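Local coordinates for protein aminoglycoside 3'-phosphotransferase AphA1-IAB (Acinetobacter baumannii, PDB 4GKH) that confers resistance to kanamycin and related aminoglycosides by phosphorylating the drug at its 3'-hydroxyl, using a protein-kinase-like fold, at residues L186-S190 with N260-H265; L125-L129 with F200-L205. Numbering follows the deposited sequence.

Interaction 1: residues L186-S190 with N260-H265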
loop_
_atom_site.group_PDB
_atom_site.type_symbol
_atom_site.label_atom_id
_atom_site.label_comp_id
_atom_site.label_asym_id
_atom_site.label_seq_id
_atom_site.Cartn_x
_atom_site.Cartn_y
_atom_site.Cartn_z
ATOM N N LEU A 186 12.035 -16.491 -12.976
ATOM C CA LEU A 186 12.694 -16.282 -11.686
ATOM C C LEU A 186 12.309 -17.330 -10.630
ATOM O O LEU A 186 13.071 -17.599 -9.695
ATOM C CB LEU A 186 12.352 -14.882 -11.160
ATOM C CG LEU A 186 12.467 -13.717 -12.148
ATOM C CD1 LEU A 186 11.705 -12.505 -11.636
ATOM C CD2 LEU A 186 13.917 -13.352 -12.420
ATOM N N LEU A 187 11.115 -17.903 -10.777
ATOM C CA LEU A 187 10.566 -18.862 -9.811
ATOM C C LEU A 187 11.240 -20.239 -9.920
ATOM O O LEU A 187 11.666 -20.636 -11.007
ATOM C CB LEU A 187 9.039 -18.982 -9.997
ATOM C CG LEU A 187 8.198 -17.752 -9.618
ATOM C CD1 LEU A 187 6.690 -18.006 -9.769
ATOM C CD2 LEU A 187 8.527 -17.284 -8.195
ATOM N N PRO A 188 11.312 -20.986 -8.804
ATOM C CA PRO A 188 10.744 -20.653 -7.491
ATOM C C PRO A 188 11.765 -20.338 -6.398
ATOM O O PRO A 188 12.950 -20.631 -6.536
ATOM C CB PRO A 188 9.989 -21.936 -7.133
ATOM C CG PRO A 188 10.836 -23.037 -7.738
ATOM C CD PRO A 188 11.627 -22.424 -8.896
ATOM N N PHE A 189 11.285 -19.743 -5.307
ATOM C CA PHE A 189 12.100 -19.525 -4.114
ATOM C C PHE A 189 11.289 -19.819 -2.852
ATOM O O PHE A 189 10.062 -19.787 -2.877
ATOM C CB PHE A 189 12.652 -18.096 -4.078
ATOM C CG PHE A 189 11.595 -17.027 -4.134
ATOM C CD1 PHE A 189 11.013 -16.542 -2.973
ATOM C CD2 PHE A 189 11.191 -16.493 -5.352
ATOM C CE1 PHE A 189 10.046 -15.558 -3.022
ATOM C CE2 PHE A 189 10.225 -15.507 -5.408
ATOM C CZ PHE A 189 9.648 -15.040 -4.242
ATOM N N SER A 190 11.967 -20.115 -1.752
ATOM C CA SER A 190 11.260 -20.334 -0.492
ATOM C C SER A 190 10.944 -18.994 0.151
ATOM O O SER A 190 11.838 -18.181 0.371
ATOM C CB SER A 190 12.080 -21.206 0.461
ATOM O OG SER A 190 13.340 -20.617 0.719
ATOM N N ASN A 260 17.025 -11.583 -6.911
ATOM C CA ASN A 260 15.964 -12.386 -7.509
ATOM C C ASN A 260 14.604 -12.109 -6.880
ATOM O O ASN A 260 13.600 -11.972 -7.585
ATOM C CB ASN A 260 16.291 -13.875 -7.422
ATOM C CG ASN A 260 15.236 -14.741 -8.082
ATOM O OD1 ASN A 260 15.144 -14.797 -9.310
ATOM N ND2 ASN A 260 14.434 -15.425 -7.271
ATOM N N LYS A 261 14.562 -12.021 -5.553
ATOM C CA LYS A 261 13.301 -11.746 -4.882
ATOM C C LYS A 261 12.885 -10.304 -5.104
ATOM O O LYS A 261 11.701 -10.000 -5.227
ATOM C CB LYS A 261 13.376 -12.061 -3.378
ATOM C CG LYS A 261 13.453 -13.550 -3.071
ATOM C CD LYS A 261 12.786 -13.886 -1.731
ATOM C CE LYS A 261 13.608 -13.496 -0.546
ATOM N NZ LYS A 261 13.073 -14.166 0.669
ATOM N N LEU A 262 13.866 -9.413 -5.178
ATOM C CA LEU A 262 13.565 -8.018 -5.461
ATOM C C LEU A 262 12.888 -7.907 -6.841
ATOM O O LEU A 262 11.808 -7.314 -6.988
ATOM C CB LEU A 262 14.867 -7.203 -5.441
ATOM C CG LEU A 262 14.793 -5.688 -5.633
ATOM C CD1 LEU A 262 13.827 -5.078 -4.661
ATOM C CD2 LEU A 262 16.184 -5.063 -5.461
ATOM N N GLN A 263 13.521 -8.506 -7.836
ATOM C CA GLN A 263 13.043 -8.418 -9.211
ATOM C C GLN A 263 11.676 -9.074 -9.335
ATOM O O GLN A 263 10.762 -8.524 -9.966
ATOM C CB GLN A 263 14.038 -9.098 -10.149
ATOM C CG GLN A 263 13.592 -9.141 -11.592
ATOM C CD GLN A 263 13.892 -7.857 -12.339
ATOM O OE1 GLN A 263 13.915 -6.769 -11.757
ATOM N NE2 GLN A 263 14.136 -7.980 -13.641
ATOM N N PHE A 264 11.521 -10.246 -8.727
ATOM C CA PHE A 264 10.216 -10.887 -8.748
ATOM C C PHE A 264 9.091 -9.976 -8.254
ATOM O O PHE A 264 8.055 -9.853 -8.905
ATOM C CB PHE A 264 10.181 -12.228 -8.000
ATOM C CG PHE A 264 8.791 -12.798 -7.908
ATOM C CD1 PHE A 264 8.260 -13.517 -8.969
ATOM C CD2 PHE A 264 7.992 -12.548 -6.790
ATOM C CE1 PHE A 264 6.967 -14.031 -8.904
ATOM C CE2 PHE A 264 6.692 -13.043 -6.729
ATOM C CZ PHE A 264 6.185 -13.785 -7.791
ATOM N N HIS A 265 9.281 -9.335 -7.109
ATOM C CA HIS A 265 8.212 -8.541 -6.533
ATOM C C HIS A 265 7.940 -7.245 -7.286
ATOM O O HIS A 265 6.796 -6.784 -7.343
ATOM C CB HIS A 265 8.445 -8.299 -5.031
ATOM C CG HIS A 265 8.237 -9.527 -4.198
ATOM N ND1 HIS A 265 9.256 -10.414 -3.912
ATOM C CD2 HIS A 265 7.114 -10.052 -3.650
ATOM C CE1 HIS A 265 8.774 -11.413 -3.192
ATOM N NE2 HIS A 265 7.478 -11.218 -3.019
#
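This is an aromatic-centred, mostly apolar contact at the periphery of the molecule, its centre about 20 Å from the centre of the chain, where the loop between helix 176-184 and strand 193-196 lies against the C-terminal helix 259-269, within the C-terminal lobe of the kinase-like fold and away from the active site. No hydrogen bond joins the two segments. The key element is Phe189, whose ring packs among Asn260, Lys261, Phe264 and His265. It presents its edge to the face of Phe264 in a T-shaped pair, centroids 5.5 Å apart and planes at 71°, with Phe189 CZ 3.9 Å from Phe264 CD2. One face of the Phe189 ring is taken by the aliphatic part of Lys261: its CG sits 3.9 Å from the centroid in a CH-pi contact, and Lys261 CD is 3.4 Å from Phe189 CD1. Farther up the loop, Leu186 CB lies 3.4 Å from Asn260 OD1 and Leu186 CD1 reaches Phe264 CB at 4.0 Å, close to the plane of that ring, while Leu187 CD2 comes to 3.7 Å from Phe264 CE1. The peptide before Pro188 is cis, and Pro188 points away from the helix while Leu187 and Phe189 both make contact. His265 is held to its own helix by a hydrogen bond from ND1 to Lys261 O (2.8 Å). Around this interface, Arg146 at the start of helix 146-158 makes a cation-pi contact with Phe189 and hydrogen-bonds its carbonyl; the ammonium of Lys261 forms a salt bridge with Asp225 of strand 224-225, and His265 packs on helix 227-237.

Interaction 2: residues L125-L129 with F200-L205; sequences LAVFL and FSLDNL
Phe200, the residue directly after the probable proton acceptor Asp199, points its side chain toward helix 118-133, into the buried core, where Leu129 lies over one face in a CH-pi contact. This is the catalytic loop of the protein-kinase-like fold, running from strand 193-196 to strand 205-208, packed against helix 118-133. Residues 125-129 are regular helix, with Leu129 N bonded to Leu125 O at 2.9 Å. Residues 200-204 are loop: Phe200 has phi/psi of -81/69°, Ser201 to Asn204 form a type I turn closed by Asn204 N to Ser201 O at 3.1 Å, and Leu205 begins the strand. Within the turn Ser201 OG accepts from Asp203 N at 3.2 Å, an ST turn. Nearest CA pairs are Leu125 with Leu205 (8.1 Å) and Leu129 with Phe200 (8.6 Å). No hydrogen bond crosses; the contact is mainly between apolar side chains, with Leu125 O 4.2 Å from Phe200 CZ at the ring edge. Leu125 (m,t) places CD1 3.8 Å from CD2 of Leu202 (m,t) and CD2 3.6 Å from CG of Leu205 (m,m). Phe128, chi1 near t, aims its CB at the loop and brings CE1 to 3.7 Å from Leu205 CD1, its CD1 to 3.8 Å from Phe200 CZ. Leu212 of strand 211-215 touches Leu125, Phe128 and Leu205, while Asn204 ND2 bonds to Asp199 O, tying the turn back to Asp199. With Phe200 in t and Leu129 in t,p, Leu129 CD1 stands 3.6 Å from the Phe200 ring centroid, only 6° off the normal.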
loop_
_atom_site.group_PDB
_atom_site.type_symbol
_atom_site.label_atom_id
_atom_site.label_comp_id
_atom_site.label_asym_id
_atom_site.label_seq_id
_atom_site.Cartn_x
_atom_site.Cartn_y
_atom_site.Cartn_z
ATOM N N LEU A 125 11.375 5.028 7.877
ATOM C CA LEU A 125 10.609 4.049 7.093
ATOM C C LEU A 125 11.060 2.623 7.399
ATOM O O LEU A 125 10.231 1.718 7.522
ATOM C CB LEU A 125 10.758 4.329 5.601
ATOM C CG LEU A 125 9.995 5.526 5.006
ATOM C CD1 LEU A 125 10.511 5.857 3.592
ATOM C CD2 LEU A 125 8.471 5.295 4.990
ATOM N N ALA A 126 12.374 2.425 7.526
ATOM C CA ALA A 126 12.920 1.100 7.853
ATOM C C ALA A 126 12.446 0.634 9.224
ATOM O O ALA A 126 12.045 -0.528 9.395
ATOM C CB ALA A 126 14.463 1.107 7.794
ATOM N N VAL A 127 12.472 1.543 10.194
ATOM C CA VAL A 127 12.052 1.205 11.557
ATOM C C VAL A 127 10.591 0.761 11.569
ATOM O O VAL A 127 10.214 -0.224 12.225
ATOM C CB VAL A 127 12.213 2.409 12.523
ATOM C CG1 VAL A 127 11.499 2.130 13.848
ATOM C CG2 VAL A 127 13.691 2.736 12.754
ATOM N N PHE A 128 9.777 1.491 10.814
ATOM C CA PHE A 128 8.346 1.232 10.731
ATOM C C PHE A 128 8.083 -0.110 10.054
ATOM O O PHE A 128 7.214 -0.872 10.482
ATOM C CB PHE A 128 7.674 2.372 9.953
ATOM C CG PHE A 128 6.166 2.380 10.030
ATOM C CD1 PHE A 128 5.400 1.679 9.107
ATOM C CD2 PHE A 128 5.514 3.123 11.002
ATOM C CE1 PHE A 128 4.001 1.693 9.171
ATOM C CE2 PHE A 128 4.121 3.147 11.065
ATOM C CZ PHE A 128 3.369 2.438 10.131
ATOM N N LEU A 129 8.826 -0.390 8.996
ATOM C CA LEU A 129 8.703 -1.643 8.271
ATOM C C LEU A 129 9.182 -2.812 9.131
ATOM O O LEU A 129 8.566 -3.885 9.130
ATOM C CB LEU A 129 9.467 -1.570 6.939
ATOM C CG LEU A 129 9.237 -2.703 5.933
ATOM C CD1 LEU A 129 7.758 -2.809 5.583
ATOM C CD2 LEU A 129 10.066 -2.487 4.666
ATOM N N PHE A 200 3.564 -0.864 0.103
ATOM C CA PHE A 200 4.392 -0.055 0.995
ATOM C C PHE A 200 5.157 0.980 0.163
ATOM O O PHE A 200 6.382 0.917 0.023
ATOM C CB PHE A 200 5.339 -0.954 1.817
ATOM C CG PHE A 200 5.781 -0.352 3.148
ATOM C CD1 PHE A 200 4.989 -0.478 4.283
ATOM C CD2 PHE A 200 6.993 0.323 3.257
ATOM C CE1 PHE A 200 5.386 0.070 5.505
ATOM C CE2 PHE A 200 7.410 0.874 4.498
ATOM C CZ PHE A 200 6.600 0.748 5.614
ATOM N N SER A 201 4.415 1.935 -0.387
ATOM C CA SER A 201 4.999 2.957 -1.230
ATOM C C SER A 201 5.133 4.264 -0.459
ATOM O O SER A 201 4.577 4.410 0.618
ATOM C CB SER A 201 4.124 3.201 -2.453
ATOM O OG SER A 201 2.987 3.955 -2.064
ATOM N N LEU A 202 5.832 5.230 -1.049
ATOM C CA LEU A 202 5.963 6.541 -0.420
ATOM C C LEU A 202 4.638 7.308 -0.324
ATOM O O LEU A 202 4.541 8.275 0.422
ATOM C CB LEU A 202 6.987 7.389 -1.165
ATOM C CG LEU A 202 8.448 6.944 -1.094
ATOM C CD1 LEU A 202 9.252 7.792 -2.094
ATOM C CD2 LEU A 202 9.003 7.114 0.316
ATOM N N ASP A 203 3.619 6.888 -1.069
ATOM C CA ASP A 203 2.330 7.571 -0.994
ATOM C C ASP A 203 1.485 7.052 0.175
ATOM O O ASP A 203 0.482 7.667 0.534
ATOM C CB ASP A 203 1.527 7.381 -2.283
ATOM C CG ASP A 203 2.266 7.861 -3.501
ATOM O OD1 ASP A 203 2.964 8.895 -3.407
ATOM O OD2 ASP A 203 2.149 7.194 -4.552
ATOM N N ASN A 204 1.877 5.928 0.762
ATOM C CA ASN A 204 1.001 5.271 1.752
ATOM C C ASN A 204 1.503 5.302 3.187
ATOM O O ASN A 204 0.955 4.619 4.059
ATOM C CB ASN A 204 0.732 3.828 1.346
ATOM C CG ASN A 204 -0.216 3.734 0.179
ATOM O OD1 ASN A 204 -1.029 4.637 -0.036
ATOM N ND2 ASN A 204 -0.131 2.640 -0.575
ATOM N N LEU A 205 2.554 6.084 3.418
ATOM C CA LEU A 205 3.130 6.258 4.747
ATOM C C LEU A 205 3.012 7.728 5.079
ATOM O O LEU A 205 3.401 8.579 4.269
ATOM C CB LEU A 205 4.598 5.843 4.754
ATOM C CG LEU A 205 4.994 4.370 4.894
ATOM C CD1 LEU A 205 4.367 3.754 6.145
ATOM C CD2 LEU A 205 4.649 3.576 3.656
#

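How the interactions relate
Interactions 1 and 2 lie at different distances from kanamycin, their centres 21 Å apart and nearest atoms about 10 Å apart, without touching. Their segments alternate along the chain: 125-129, 186-190, 200-205, 260-265. Interaction 2 is the buried one, near the probable proton acceptor: the Phe200 side chain is about 6 Å from that of Asp199, and the Leu202 side chain about 7 Å from kanamycin. Interaction 1 is partly buried and more remote, with the His265 side chain about 11 Å from that of Asp199 and the Gln263 side chain about 11 Å from the drug. Helix 227-237 connects them, packing on His265 in one and on Leu129 and Leu202 in the other.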